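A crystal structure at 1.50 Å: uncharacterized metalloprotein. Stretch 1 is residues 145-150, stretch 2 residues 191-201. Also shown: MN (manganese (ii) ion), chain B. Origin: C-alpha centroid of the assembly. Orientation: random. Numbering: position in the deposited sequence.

Stretch 1 145-150: PILHWY
Stretch 2 (191-201) VLTETDGPFLE

Two strand ends lie side by side in this metalloprotein, too far apart for backbone pairing: the CA atoms of Ile146 and Leu192 are 8.8 Å apart, those of His148 and Glu194 8.0 Å. The register advances in the same sense along both stretches, so the segments run in parallel, and side chains bridge the gap. Residues 145-148 keep extended torsions (phi -86 to -106°, psi 112 to 133°), as do 191-193 (phi -102 to -119°, psi 126 to 163°). In the first strand this alternation points Ile146 and His148 toward the partner and Leu147 away.

At the buried apolar end, Ile146 (chi1 m, chi2 t) and Leu192 (chi1 m, chi2 t) extend their chains into the gap until CD1 of Ile146 lies 3.9 Å from CD1 of Leu192. Branched aliphatic groups suit this place because they fill it without leaving a polar atom unpaired.

The polar centre is His148. With chi1 at 123°, between wells, and chi2 at 76°, the ring edge is presented to the acidic side chains. ND1 of His148 donates to OE2 of Glu194 at 2.8 Å, with an N-H...O angle of 148°, and makes a weak second bond to OE1 of Glu194 at 2.9 Å. Glu194, with phi/psi -149/169°, reaches the ring through chi1 p (67°), chi2 t (167°) and chi3 52°, so that both carboxylate oxygens come close to ND1. A carboxylate suits this buried N-H.

The other ring nitrogen serves the metal site. NE2 of His148 and the O of a water are 3.0 Å apart in a hydrogen bond; the same water donates to OD2 of Asp196 (O to OD2, 2.6 Å) and binds MN through that O at 2.0 Å. Asp196 (phi/psi 59/30°, chi1 t at -157°, chi2 26°) divides its carboxylate: OD1 of Asp196 binds MN at 2.2 Å, while OD2 accepts the hydrogen bond from the water. Three further ligand atoms come from elsewhere in the structure.

The turn around Asp196 is steadied by N of Gly197 donating to OG1 of Thr195 (3.0 Å) and N of Leu200 to O of Asp196 (3.1 Å). The peptide bond before Pro198 is cis.

Trp149, with phi/psi 45/56°, turns the chain out of the strand. Its chi1 t (-165°) and chi2 -15° carry the partly exposed indole toward the second stretch, where CH2 of Trp149 meets CD1 of Leu200 at 3.7 Å. Leu200 (chi1 t, chi2 p) is buried and offers the ring an apolar partner. Altogether 318 Å² is buried.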

ATOM      1  N   PRO A 145       7.083  -6.827  -2.845  1.00 21.12           N
ATOM      2  CA  PRO A 145       5.901  -6.681  -2.005  1.00 21.94           C
ATOM      3  C   PRO A 145       6.073  -5.647  -0.929  1.00 21.00           C
ATOM      4  O   PRO A 145       7.025  -5.704  -0.137  1.00 22.49           O
ATOM      5  CB  PRO A 145       5.738  -8.070  -1.376  1.00 21.60           C
ATOM      6  CG  PRO A 145       7.110  -8.682  -1.373  1.00 22.76           C
ATOM      7  CD  PRO A 145       7.918  -7.978  -2.442  1.00 21.36           C
ATOM      8  N   ILE A 146       5.158  -4.690  -0.868  1.00 19.98           N
ATOM      9  CA  ILE A 146       5.118  -3.755   0.232  1.00 19.25           C
ATOM     10  C   ILE A 146       3.957  -4.123   1.127  1.00 19.88           C
ATOM     11  O   ILE A 146       2.800  -4.144   0.678  1.00 20.35           O
ATOM     12  CB  ILE A 146       4.865  -2.309  -0.254  1.00 19.19           C
ATOM     13  CG1 ILE A 146       5.863  -1.912  -1.339  1.00 19.62           C
ATOM     14  CG2 ILE A 146       4.945  -1.358   0.929  1.00 20.44           C
ATOM     15  CD1 ILE A 146       5.435  -0.621  -2.115  1.00 21.45           C
ATOM     16  N   LEU A 147       4.234  -4.381   2.393  1.00 19.64           N
ATOM     17  CA  LEU A 147       3.175  -4.647   3.320  1.00 19.70           C
ATOM     18  C   LEU A 147       2.698  -3.331   3.872  1.00 19.83           C
ATOM     19  O   LEU A 147       3.395  -2.632   4.608  1.00 20.56           O
ATOM     20  CB  LEU A 147       3.648  -5.609   4.428  1.00 19.91           C
ATOM     21  CG  LEU A 147       4.118  -6.940   3.869  1.00 20.92           C
ATOM     22  CD1 LEU A 147       4.495  -7.834   5.052  1.00 23.56           C
ATOM     23  CD2 LEU A 147       3.068  -7.613   3.033  1.00 24.14           C
ATOM     24  N   HIS A 148       1.472  -2.975   3.496  1.00 20.05           N
ATOM     25  CA  HIS A 148       0.873  -1.712   3.911  1.00 20.04           C
ATOM     26  C   HIS A 148       0.200  -1.883   5.287  1.00 21.26           C
ATOM     27  O   HIS A 148      -0.476  -2.880   5.539  1.00 20.80           O
ATOM     28  CB  HIS A 148      -0.090  -1.233   2.813  1.00 20.61           C
ATOM     29  CG  HIS A 148      -1.494  -1.006   3.273  1.00 18.78           C
ATOM     30  ND1 HIS A 148      -1.869   0.102   4.000  1.00 20.74           N
ATOM     31  CD2 HIS A 148      -2.624  -1.728   3.072  1.00 22.48           C
ATOM     32  CE1 HIS A 148      -3.168   0.034   4.253  1.00 23.47           C
ATOM     33  NE2 HIS A 148      -3.642  -1.070   3.707  1.00 22.70           N
ATOM     34  N   TRP A 149       0.467  -0.933   6.179  1.00 22.13           N
ATOM     35  CA  TRP A 149      -0.078  -0.918   7.542  1.00 22.83           C
ATOM     36  C   TRP A 149       0.017  -2.297   8.208  1.00 23.96           C
ATOM     37  O   TRP A 149      -0.987  -2.869   8.651  1.00 23.59           O
ATOM     38  CB  TRP A 149      -1.528  -0.419   7.518  1.00 23.41           C
ATOM     39  CG  TRP A 149      -2.113  -0.014   8.863  1.00 25.49           C
ATOM     40  CD1 TRP A 149      -1.628  -0.299  10.124  1.00 29.17           C
ATOM     41  CD2 TRP A 149      -3.317   0.740   9.064  1.00 29.45           C
ATOM     42  NE1 TRP A 149      -2.466   0.224  11.076  1.00 30.77           N
ATOM     43  CE2 TRP A 149      -3.508   0.863  10.460  1.00 31.71           C
ATOM     44  CE3 TRP A 149      -4.264   1.313   8.192  1.00 31.97           C
ATOM     45  CZ2 TRP A 149      -4.596   1.544  11.007  1.00 30.77           C
ATOM     46  CZ3 TRP A 149      -5.350   1.981   8.739  1.00 33.12           C
ATOM     47  CH2 TRP A 149      -5.502   2.095  10.137  1.00 31.50           C
ATOM     48  N   TYR A 150       1.228  -2.824   8.256  1.00 23.85           N
ATOM     49  CA  TYR A 150       1.474  -4.114   8.879  1.00 24.27           C
ATOM     50  C   TYR A 150       1.106  -4.083  10.373  1.00 25.04           C
ATOM     51  O   TYR A 150       1.519  -3.188  11.104  1.00 26.17           O
ATOM     52  CB  TYR A 150       2.931  -4.531   8.670  1.00 23.80           C
ATOM     53  CG  TYR A 150       3.227  -5.863   9.280  1.00 24.15           C
ATOM     54  CD1 TYR A 150       2.963  -7.031   8.594  1.00 23.38           C
ATOM     55  CD2 TYR A 150       3.688  -5.950  10.614  1.00 24.92           C
ATOM     56  CE1 TYR A 150       3.183  -8.293   9.201  1.00 24.94           C
ATOM     57  CE2 TYR A 150       3.905  -7.175  11.206  1.00 25.55           C
ATOM     58  CZ  TYR A 150       3.651  -8.334  10.506  1.00 26.25           C
ATOM     59  OH  TYR A 150       3.860  -9.554  11.105  1.00 27.14           O
ATOM     60  N   VAL A 191      11.565   1.194   4.472  1.00 22.98           N
ATOM     61  CA  VAL A 191      10.444   1.887   5.094  1.00 22.70           C
ATOM     62  C   VAL A 191       9.942   3.036   4.215  1.00 22.59           C
ATOM     63  O   VAL A 191      10.708   3.889   3.775  1.00 22.55           O
ATOM     64  CB  VAL A 191      10.796   2.360   6.506  1.00 23.14           C
ATOM     65  CG1 VAL A 191       9.655   3.152   7.144  1.00 23.24           C
ATOM     66  CG2 VAL A 191      11.086   1.131   7.356  1.00 22.39           C
ATOM     67  N   LEU A 192       8.638   2.998   3.933  1.00 22.47           N
ATOM     68  CA  LEU A 192       7.933   4.060   3.213  1.00 21.17           C
ATOM     69  C   LEU A 192       6.865   4.583   4.152  1.00 21.76           C
ATOM     70  O   LEU A 192       6.480   3.922   5.119  1.00 21.88           O
ATOM     71  CB  LEU A 192       7.274   3.479   1.940  1.00 21.85           C
ATOM     72  CG  LEU A 192       8.223   2.750   0.997  1.00 23.09           C
ATOM     73  CD1 LEU A 192       7.448   2.051  -0.087  1.00 22.46           C
ATOM     74  CD2 LEU A 192       9.296   3.699   0.420  1.00 24.50           C
ATOM     75  N   THR A 193       6.348   5.766   3.843  1.00 21.90           N
ATOM     76  CA  THR A 193       5.300   6.400   4.628  1.00 21.01           C
ATOM     77  C   THR A 193       3.972   6.344   3.855  1.00 20.99           C
ATOM     78  O   THR A 193       3.983   6.406   2.646  1.00 21.22           O
ATOM     79  CB  THR A 193       5.672   7.862   4.950  1.00 21.40           C
ATOM     80  OG1 THR A 193       6.135   8.524   3.774  1.00 20.96           O
ATOM     81  CG2 THR A 193       6.790   7.937   6.015  1.00 22.94           C
ATOM     82  N   GLU A 194       2.854   6.266   4.570  1.00 19.96           N
ATOM     83  CA  GLU A 194       1.500   6.253   3.964  1.00 20.21           C
ATOM     84  C   GLU A 194       0.500   6.913   4.899  1.00 20.39           C
ATOM     85  O   GLU A 194       0.821   7.144   6.070  1.00 20.31           O
ATOM     86  CB  GLU A 194       1.037   4.811   3.698  1.00 19.79           C
ATOM     87  CG  GLU A 194       0.783   3.971   4.971  1.00 19.65           C
ATOM     88  CD  GLU A 194       0.035   2.651   4.696  1.00 20.54           C
ATOM     89  OE1 GLU A 194       0.473   1.882   3.820  1.00 22.36           O
ATOM     90  OE2 GLU A 194      -1.012   2.422   5.339  1.00 23.87           O
ATOM     91  N   THR A 195      -0.712   7.194   4.422  1.00 19.64           N
ATOM     92  CA  THR A 195      -1.845   7.510   5.284  1.00 20.66           C
ATOM     93  C   THR A 195      -2.981   6.481   5.265  1.00 20.37           C
ATOM     94  O   THR A 195      -3.680   6.319   6.246  1.00 20.98           O
ATOM     95  CB  THR A 195      -2.502   8.857   4.976  1.00 21.65           C
ATOM     96  OG1 THR A 195      -3.091   8.833   3.658  1.00 21.66           O
ATOM     97  CG2 THR A 195      -1.508  10.013   5.114  1.00 21.22           C
ATOM     98  N   ASP A 196      -3.226   5.843   4.120  1.00 19.71           N
ATOM     99  CA  ASP A 196      -4.434   5.064   3.926  1.00 20.34           C
ATOM    100  C   ASP A 196      -5.715   5.903   4.094  1.00 20.06           C
ATOM    101  O   ASP A 196      -6.770   5.371   4.492  1.00 21.27           O
ATOM    102  CB  ASP A 196      -4.491   3.832   4.838  1.00 20.22           C
ATOM    103  CG  ASP A 196      -5.415   2.743   4.296  1.00 20.88           C
ATOM    104  OD1 ASP A 196      -5.620   2.683   3.060  1.00 19.61           O
ATOM    105  OD2 ASP A 196      -5.925   1.932   5.109  1.00 20.77           O
ATOM    106  N   GLY A 197      -5.648   7.198   3.790  1.00 20.41           N
ATOM    107  CA  GLY A 197      -6.860   8.004   3.745  1.00 21.13           C
ATOM    108  C   GLY A 197      -7.760   7.489   2.641  1.00 22.11           C
ATOM    109  O   GLY A 197      -7.281   6.910   1.662  1.00 21.08           O
ATOM    110  N   PRO A 198      -9.082   7.664   2.769  1.00 23.10           N
ATOM    111  CA  PRO A 198      -9.810   8.229   3.927  1.00 24.24           C
ATOM    112  C   PRO A 198     -10.207   7.165   4.968  1.00 25.31           C
ATOM    113  O   PRO A 198     -10.958   7.470   5.906  1.00 27.76           O
ATOM    114  CB  PRO A 198     -11.058   8.824   3.262  1.00 24.47           C
ATOM    115  CG  PRO A 198     -11.357   7.886   2.161  1.00 24.30           C
ATOM    116  CD  PRO A 198     -10.008   7.346   1.663  1.00 22.71           C
ATOM    117  N   PHE A 199      -9.735   5.930   4.804  1.00 26.72           N
ATOM    118  CA  PHE A 199     -10.044   4.840   5.739  1.00 27.51           C
ATOM    119  C   PHE A 199      -9.522   5.110   7.138  1.00 28.03           C
ATOM    120  O   PHE A 199     -10.241   4.931   8.142  1.00 28.26           O
ATOM    121  CB  PHE A 199      -9.435   3.531   5.253  1.00 28.09           C
ATOM    122  CG  PHE A 199     -10.199   2.871   4.158  1.00 30.29           C
ATOM    123  CD1 PHE A 199     -11.528   2.521   4.342  1.00 31.94           C
ATOM    124  CD2 PHE A 199      -9.584   2.525   2.970  1.00 31.45           C
ATOM    125  CE1 PHE A 199     -12.239   1.883   3.335  1.00 33.12           C
ATOM    126  CE2 PHE A 199     -10.295   1.882   1.955  1.00 32.62           C
ATOM    127  CZ  PHE A 199     -11.611   1.560   2.136  1.00 33.53           C
ATOM    128  N   LEU A 200      -8.262   5.522   7.217  1.00 28.12           N
ATOM    129  CA  LEU A 200      -7.664   5.920   8.471  1.00 28.82           C
ATOM    130  C   LEU A 200      -8.306   7.219   8.927  1.00 29.66           C
ATOM    131  O   LEU A 200      -8.390   8.186   8.172  1.00 28.78           O
ATOM    132  CB  LEU A 200      -6.151   6.134   8.329  1.00 29.24           C
ATOM    133  CG  LEU A 200      -5.559   6.772   9.610  1.00 31.68           C
ATOM    134  CD1 LEU A 200      -5.507   5.739  10.736  1.00 35.48           C
ATOM    135  CD2 LEU A 200      -4.210   7.423   9.394  1.00 33.76           C
ATOM    136  N   GLU A 201      -8.766   7.230  10.167  1.00 30.67           N
ATOM    137  CA  GLU A 201      -9.207   8.462  10.790  1.00 32.50           C
ATOM    138  C   GLU A 201      -8.175   8.961  11.785  1.00 32.89           C
ATOM    139  O   GLU A 201      -7.606   8.188  12.550  1.00 33.93           O
ATOM    140  CB  GLU A 201     -10.558   8.261  11.455  1.00 33.10           C
ATOM    141  CG  GLU A 201     -11.648   8.133  10.443  1.00 35.65           C
ATOM    142  CD  GLU A 201     -12.992   7.894  11.064  1.00 40.00           C
ATOM    143  OE1 GLU A 201     -13.113   7.962  12.309  1.00 43.10           O
ATOM    144  OE2 GLU A 201     -13.927   7.636  10.294  1.00 42.95           O
TER
HETATM  145 MN    MN B 253      -5.985   0.938   1.721  1.00 16.50          MN
HETATM  146  O   HOH W   1      -6.489  -0.028   3.443  1.00 22.24           O